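PDB 5D8M: metagenomic carboxyl esterase MGS0156, which probably hydrolyses carboxylic esters with an active site of the alpha/beta-hydrolase type. Local coordinates for residues A252-T257 with F264-A269; V155-G160 with A297-V302. One frame throughout, in Å; residues are numbered along the deposited sequence. Where two conformers were deposited one is given.

Read from the N terminus, the chain lays down strands 31-32, 87-92 and 120-123 of the central parallel sheet before strand 151-157 and the turn into helix 159-170 provide the first half of contact 2. It then passes through strands 178-184 and 244-248 before reaching contact 1, which closes a short loop between 252-257 and the helix 262-269 that follows. After strand 290-293, residues 297-302 return to the turn at 158 and close contact 2, so the smaller loop lies wholly within the larger. The centres are about 15 Å apart, yet the two touch: Ala252 packs on Ala297 and Asp298, and Thr257 meets Asp298. Contact 1 is thus joined to a loop at the probable active site.

Contact 1 (A252-T257 with F264-A269); sequences ASREET and FYDILA
Tyr265 lays its ring against the backbone and side-chain root of Arg254. Arg254 CA lies over one face of the ring, and Arg254 CB comes to 3.6 Å from Tyr265 CE2. With CG anti to its own backbone N (chi1 174°), the tyrosine reaches out from helix 262-269 into the bend formed by 252-257. Arg254 CG follows the ring rim toward Tyr265 CD2, while Ala252 O stands 3.8 Å from Tyr265 CE1. At the far end the hydroxyl donates to a water 2.5 Å from Tyr265 OH. That water lies in the plane of the ring and donates a hydrogen bond to Ala252 O, 2.9 Å away, so a single solvent molecule links the phenol to the loop backbone.

The bend belongs to the connection between strands 244-248 and 290-293 of an alpha/beta-hydrolase sheet, a connection that includes helix 262-269. It is braced from within by Thr257 OG1, which donates to Ser253 O at 2.7 Å from above the carbonyl plane; Arg254 O also receives Arg262 NE from the start of the helix.

One residue on, Asp266 takes the guanidinium of Arg254 side-on. Arg254 NE bonds to Asp266 OD1 at 2.8 Å, and Arg254 NH1 bonds to Asp266 OD2 at the same length and almost straight (178°). Each oxygen uses its syn lone pair, and the guanidinium and carboxylate planes are only 14° apart. Two parallel bonds of this salt bridge fix the rotation of both flat groups, at the end of an arginine chain extended from CG to NE past the tyrosine.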
loop_
_atom_site.group_PDB
_atom_site.type_symbol
_atom_site.label_atom_id
_atom_site.label_comp_id
_atom_site.label_asym_id
_atom_site.label_seq_id
_atom_site.Cartn_x
_atom_site.Cartn_y
_atom_site.Cartn_z
ATOM N N ALA A 252 -9.002 10.550 -1.486
ATOM C CA ALA A 252 -10.413 10.852 -1.594
ATOM C C ALA A 252 -10.598 12.325 -1.273
ATOM O O ALA A 252 -9.688 12.960 -0.750
ATOM C CB ALA A 252 -11.228 9.986 -0.647
ATOM N N SER A 253 -11.774 12.866 -1.570
ATOM C CA SER A 253 -12.081 14.233 -1.186
ATOM C C SER A 253 -12.108 14.282 0.322
ATOM O O SER A 253 -12.186 13.236 0.971
ATOM C CB SER A 253 -13.420 14.688 -1.766
ATOM O OG SER A 253 -14.471 13.885 -1.244
ATOM N N ARG A 254 -12.063 15.486 0.885
ATOM C CA ARG A 254 -12.111 15.619 2.333
ATOM C C ARG A 254 -13.360 14.971 2.933
ATOM O O ARG A 254 -13.283 14.263 3.932
ATOM C CB ARG A 254 -12.045 17.087 2.734
ATOM C CG ARG A 254 -11.875 17.254 4.209
ATOM C CD ARG A 254 -11.815 18.699 4.614
ATOM N NE ARG A 254 -11.362 18.804 5.996
ATOM C CZ ARG A 254 -12.138 18.664 7.071
ATOM N NH1 ARG A 254 -11.605 18.791 8.283
ATOM N NH2 ARG A 254 -13.437 18.402 6.949
ATOM N N GLU A 255 -14.510 15.177 2.303
ATOM C CA GLU A 255 -15.749 14.647 2.852
ATOM C C GLU A 255 -15.869 13.121 2.722
ATOM O O GLU A 255 -16.632 12.509 3.461
ATOM C CB GLU A 255 -16.962 15.333 2.202
ATOM C CG GLU A 255 -17.287 14.908 0.790
ATOM C CD GLU A 255 -18.629 15.465 0.309
ATOM O OE1 GLU A 255 -19.172 14.937 -0.688
ATOM O OE2 GLU A 255 -19.143 16.430 0.923
ATOM N N GLU A 256 -15.126 12.508 1.801
ATOM C CA GLU A 256 -15.110 11.042 1.707
ATOM C C GLU A 256 -13.895 10.434 2.399
ATOM O O GLU A 256 -13.553 9.264 2.189
ATOM C CB GLU A 256 -15.167 10.595 0.245
ATOM C CG GLU A 256 -16.477 10.994 -0.465
ATOM C CD GLU A 256 -17.744 10.450 0.221
ATOM O OE1 GLU A 256 -17.693 9.362 0.842
ATOM O OE2 GLU A 256 -18.810 11.114 0.132
ATOM N N THR A 257 -13.251 11.231 3.238
ATOM C CA THR A 257 -12.106 10.802 4.025
ATOM C C THR A 257 -12.605 10.566 5.469
ATOM O O THR A 257 -13.348 11.383 5.996
ATOM C CB THR A 257 -10.961 11.871 3.981
ATOM O OG1 THR A 257 -10.431 11.982 2.641
ATOM C CG2 THR A 257 -9.826 11.521 4.934
ATOM N N PHE A 264 -5.312 14.866 9.819
ATOM C CA PHE A 264 -4.019 14.631 9.178
ATOM C C PHE A 264 -4.127 14.976 7.709
ATOM O O PHE A 264 -3.212 15.567 7.148
ATOM C CB PHE A 264 -3.561 13.177 9.404
ATOM C CG PHE A 264 -3.575 12.792 10.854
ATOM C CD1 PHE A 264 -2.570 13.248 11.708
ATOM C CD2 PHE A 264 -4.632 12.066 11.393
ATOM C CE1 PHE A 264 -2.596 12.941 13.083
ATOM C CE2 PHE A 264 -4.669 11.745 12.768
ATOM C CZ PHE A 264 -3.654 12.180 13.612
ATOM N N TYR A 265 -5.260 14.625 7.097
ATOM C CA TYR A 265 -5.561 15.086 5.746
ATOM C C TYR A 265 -5.387 16.602 5.619
ATOM O O TYR A 265 -4.872 17.097 4.619
ATOM C CB TYR A 265 -6.989 14.709 5.359
ATOM C CG TYR A 265 -7.418 15.292 4.031
ATOM C CD1 TYR A 265 -7.201 14.594 2.843
ATOM C CD2 TYR A 265 -8.044 16.521 3.963
ATOM C CE1 TYR A 265 -7.593 15.132 1.626
ATOM C CE2 TYR A 265 -8.434 17.061 2.763
ATOM C CZ TYR A 265 -8.211 16.366 1.604
ATOM O OH TYR A 265 -8.617 16.923 0.411
ATOM N N ASP A 266 -5.842 17.330 6.636
ATOM C CA ASP A 266 -5.845 18.776 6.595
ATOM C C ASP A 266 -4.420 19.340 6.631
ATOM O O ASP A 266 -4.132 20.344 6.000
ATOM C CB ASP A 266 -6.668 19.354 7.751
ATOM C CG ASP A 266 -8.185 19.201 7.540
ATOM O OD1 ASP A 266 -8.635 18.930 6.393
ATOM O OD2 ASP A 266 -8.926 19.381 8.524
ATOM N N ILE A 267 -3.527 18.673 7.348
ATOM C CA ILE A 267 -2.137 19.075 7.343
ATOM C C ILE A 267 -1.520 18.893 5.956
ATOM O O ILE A 267 -0.901 19.824 5.414
ATOM C CB ILE A 267 -1.334 18.282 8.373
ATOM C CG1 ILE A 267 -1.847 18.616 9.775
ATOM C CG2 ILE A 267 0.154 18.636 8.261
ATOM C CD1 ILE A 267 -1.233 17.738 10.849
ATOM N N LEU A 268 -1.685 17.709 5.390
ATOM C CA LEU A 268 -1.095 17.388 4.090
ATOM C C LEU A 268 -1.691 18.236 2.964
ATOM O O LEU A 268 -0.968 18.684 2.053
ATOM C CB LEU A 268 -1.268 15.898 3.786
ATOM C CG LEU A 268 -0.559 14.928 4.752
ATOM C CD1 LEU A 268 -0.742 13.486 4.309
ATOM C CD2 LEU A 268 0.906 15.259 4.840
ATOM N N ALA A 269 -2.992 18.504 3.056
ATOM C CA ALA A 269 -3.689 19.281 2.032
ATOM C C ALA A 269 -3.212 20.724 1.946
ATOM O O ALA A 269 -3.499 21.383 0.964
ATOM C CB ALA A 269 -5.188 19.251 2.277
HETATM O O HOH W 1 -8.502 15.409 -1.625
#

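Contact 2 (V155-G160 with A297-V302); sequences VTHSKG and ADHLAV
Two imidazoles, those of His157 and His299, meet obliquely, their planes 33° apart and their centroids separated by 4.7 Å. Over the centre of one face of the His299 ring sits His157 NE2, 3.8 Å above the plane; at the edge of the same ring, near its plane, is Ser158 OG. The His157 ring has Ser158 CB off toward the rim of one face and the carbonyl of His299 at its edge. Ser158 sits at the nucleophile elbow of the alpha/beta-hydrolase fold, the sharp turn that leads from strand 151-157 into helix 159-170, and takes a strained backbone conformation with positive phi (57°), as nucleophiles of this fold do. The turn is held by Gly160 N donating to His157 O at 2.8 Å.

Ser158, His299 and Asp276, whose OD2 accepts from His299 ND1, are placed as in a catalytic triad, consistent with the esterase name. The serine was modelled in two conformers; in the one described here, with OG anti to the backbone N, Ser158 OG lies 3.2 Å from His299 NE2, while Ser158 CB also comes up to the imidazole.

His157 probably acts as a second-shell residue, holding the loop that carries His299. Its NE2 donates to His299 O at 2.8 Å, meeting the carbonyl from a position tilted out of its plane, and so ties the end of the strand directly to the backbone of the histidine loop. Val302 CG1 comes beside the same nitrogen, 4.1 Å from His157 NE2. The loop is shaped in turn by Asp298. Asp298 OD2 accepts from Ser258 N; its OD1 makes an Asx motif, receiving Ala301 N at 2.9 Å, nearly along the carboxylate C-O axis.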
loop_
_atom_site.group_PDB
_atom_site.type_symbol
_atom_site.label_atom_id
_atom_site.label_comp_id
_atom_site.label_asym_id
_atom_site.label_seq_id
_atom_site.Cartn_x
_atom_site.Cartn_y
_atom_site.Cartn_z
ATOM N N VAL A 155 1.665 -7.888 -2.114
ATOM C CA VAL A 155 0.699 -6.806 -2.141
ATOM C C VAL A 155 0.755 -6.152 -0.779
ATOM O O VAL A 155 0.455 -6.790 0.233
ATOM C CB VAL A 155 -0.723 -7.292 -2.444
ATOM C CG1 VAL A 155 -1.675 -6.111 -2.490
ATOM C CG2 VAL A 155 -0.737 -8.042 -3.792
ATOM N N THR A 156 1.211 -4.905 -0.757
ATOM C CA THR A 156 1.640 -4.275 0.476
ATOM C C THR A 156 0.828 -3.023 0.711
ATOM O O THR A 156 0.311 -2.436 -0.244
ATOM C CB THR A 156 3.166 -3.928 0.411
ATOM O OG1 THR A 156 3.410 -2.942 -0.609
ATOM C CG2 THR A 156 3.987 -5.154 0.032
ATOM N N HIS A 157 0.722 -2.606 1.974
ATOM C CA HIS A 157 -0.015 -1.398 2.319
ATOM C C HIS A 157 0.844 -0.534 3.243
ATOM O O HIS A 157 1.483 -1.047 4.178
ATOM C CB HIS A 157 -1.356 -1.762 2.996
ATOM C CG HIS A 157 -2.174 -0.576 3.428
ATOM N ND1 HIS A 157 -2.549 -0.373 4.739
ATOM C CD2 HIS A 157 -2.702 0.451 2.722
ATOM C CE1 HIS A 157 -3.281 0.723 4.822
ATOM N NE2 HIS A 157 -3.395 1.239 3.611
ATOM N N SER A 158 0.871 0.767 2.953
ATOM C CA SER A 158 1.506 1.722 3.849
ATOM C C SER A 158 2.984 1.384 4.116
ATOM O O SER A 158 3.778 1.190 3.207
ATOM C CB SER A 158 0.713 1.765 5.152
ATOM O OG SER A 158 1.121 2.832 5.988
ATOM N N LYS A 159 3.331 1.274 5.395
ATOM C CA LYS A 159 4.709 0.933 5.766
ATOM C C LYS A 159 5.132 -0.469 5.275
ATOM O O LYS A 159 6.330 -0.769 5.130
ATOM C CB LYS A 159 4.881 1.042 7.291
ATOM C CG LYS A 159 6.328 0.800 7.770
ATOM C CD LYS A 159 6.506 1.157 9.244
ATOM C CE LYS A 159 7.769 0.505 9.814
ATOM N NZ LYS A 159 7.611 -1.011 9.858
ATOM N N GLY A 160 4.152 -1.334 5.031
ATOM C CA GLY A 160 4.449 -2.678 4.540
ATOM C C GLY A 160 5.225 -2.673 3.242
ATOM O O GLY A 160 6.057 -3.555 2.973
ATOM N N ALA A 297 -10.331 6.681 -2.433
ATOM C CA ALA A 297 -10.460 6.045 -1.141
ATOM C C ALA A 297 -9.427 6.681 -0.225
ATOM O O ALA A 297 -8.370 7.119 -0.713
ATOM C CB ALA A 297 -10.208 4.497 -1.271
ATOM N N ASP A 298 -9.674 6.691 1.086
ATOM C CA ASP A 298 -8.664 7.226 1.988
ATOM C C ASP A 298 -7.706 6.085 2.359
ATOM O O ASP A 298 -7.860 4.960 1.898
ATOM C CB ASP A 298 -9.294 7.923 3.235
ATOM C CG ASP A 298 -10.069 6.953 4.167
ATOM O OD1 ASP A 298 -9.694 5.759 4.292
ATOM O OD2 ASP A 298 -11.029 7.410 4.839
ATOM N N HIS A 299 -6.709 6.397 3.172
ATOM C CA HIS A 299 -5.632 5.465 3.489
ATOM C C HIS A 299 -6.115 4.102 3.973
ATOM O O HIS A 299 -5.560 3.074 3.595
ATOM C CB HIS A 299 -4.722 6.096 4.547
ATOM C CG HIS A 299 -3.437 5.363 4.746
ATOM N ND1 HIS A 299 -2.444 5.332 3.788
ATOM C CD2 HIS A 299 -2.983 4.625 5.790
ATOM C CE1 HIS A 299 -1.427 4.623 4.243
ATOM N NE2 HIS A 299 -1.731 4.178 5.450
ATOM N N LEU A 300 -7.151 4.088 4.805
ATOM C CA LEU A 300 -7.624 2.828 5.384
ATOM C C LEU A 300 -8.631 2.110 4.495
ATOM O O LEU A 300 -8.616 0.880 4.356
ATOM C CB LEU A 300 -8.223 3.101 6.766
ATOM C CG LEU A 300 -7.171 3.554 7.768
ATOM C CD1 LEU A 300 -7.849 3.840 9.118
ATOM C CD2 LEU A 300 -6.065 2.510 7.929
ATOM N N ALA A 301 -9.479 2.871 3.834
ATOM C CA ALA A 301 -10.521 2.259 2.999
ATOM C C ALA A 301 -9.942 1.431 1.853
ATOM O O ALA A 301 -10.509 0.422 1.448
ATOM C CB ALA A 301 -11.453 3.336 2.448
ATOM N N VAL A 302 -8.806 1.847 1.317
ATOM C CA VAL A 302 -8.278 1.160 0.140
ATOM C C VAL A 302 -7.815 -0.273 0.466
ATOM O O VAL A 302 -7.696 -1.103 -0.437
ATOM C CB VAL A 302 -7.131 2.013 -0.501
ATOM C CG1 VAL A 302 -5.852 1.992 0.386
ATOM C CG2 VAL A 302 -6.844 1.555 -1.933
#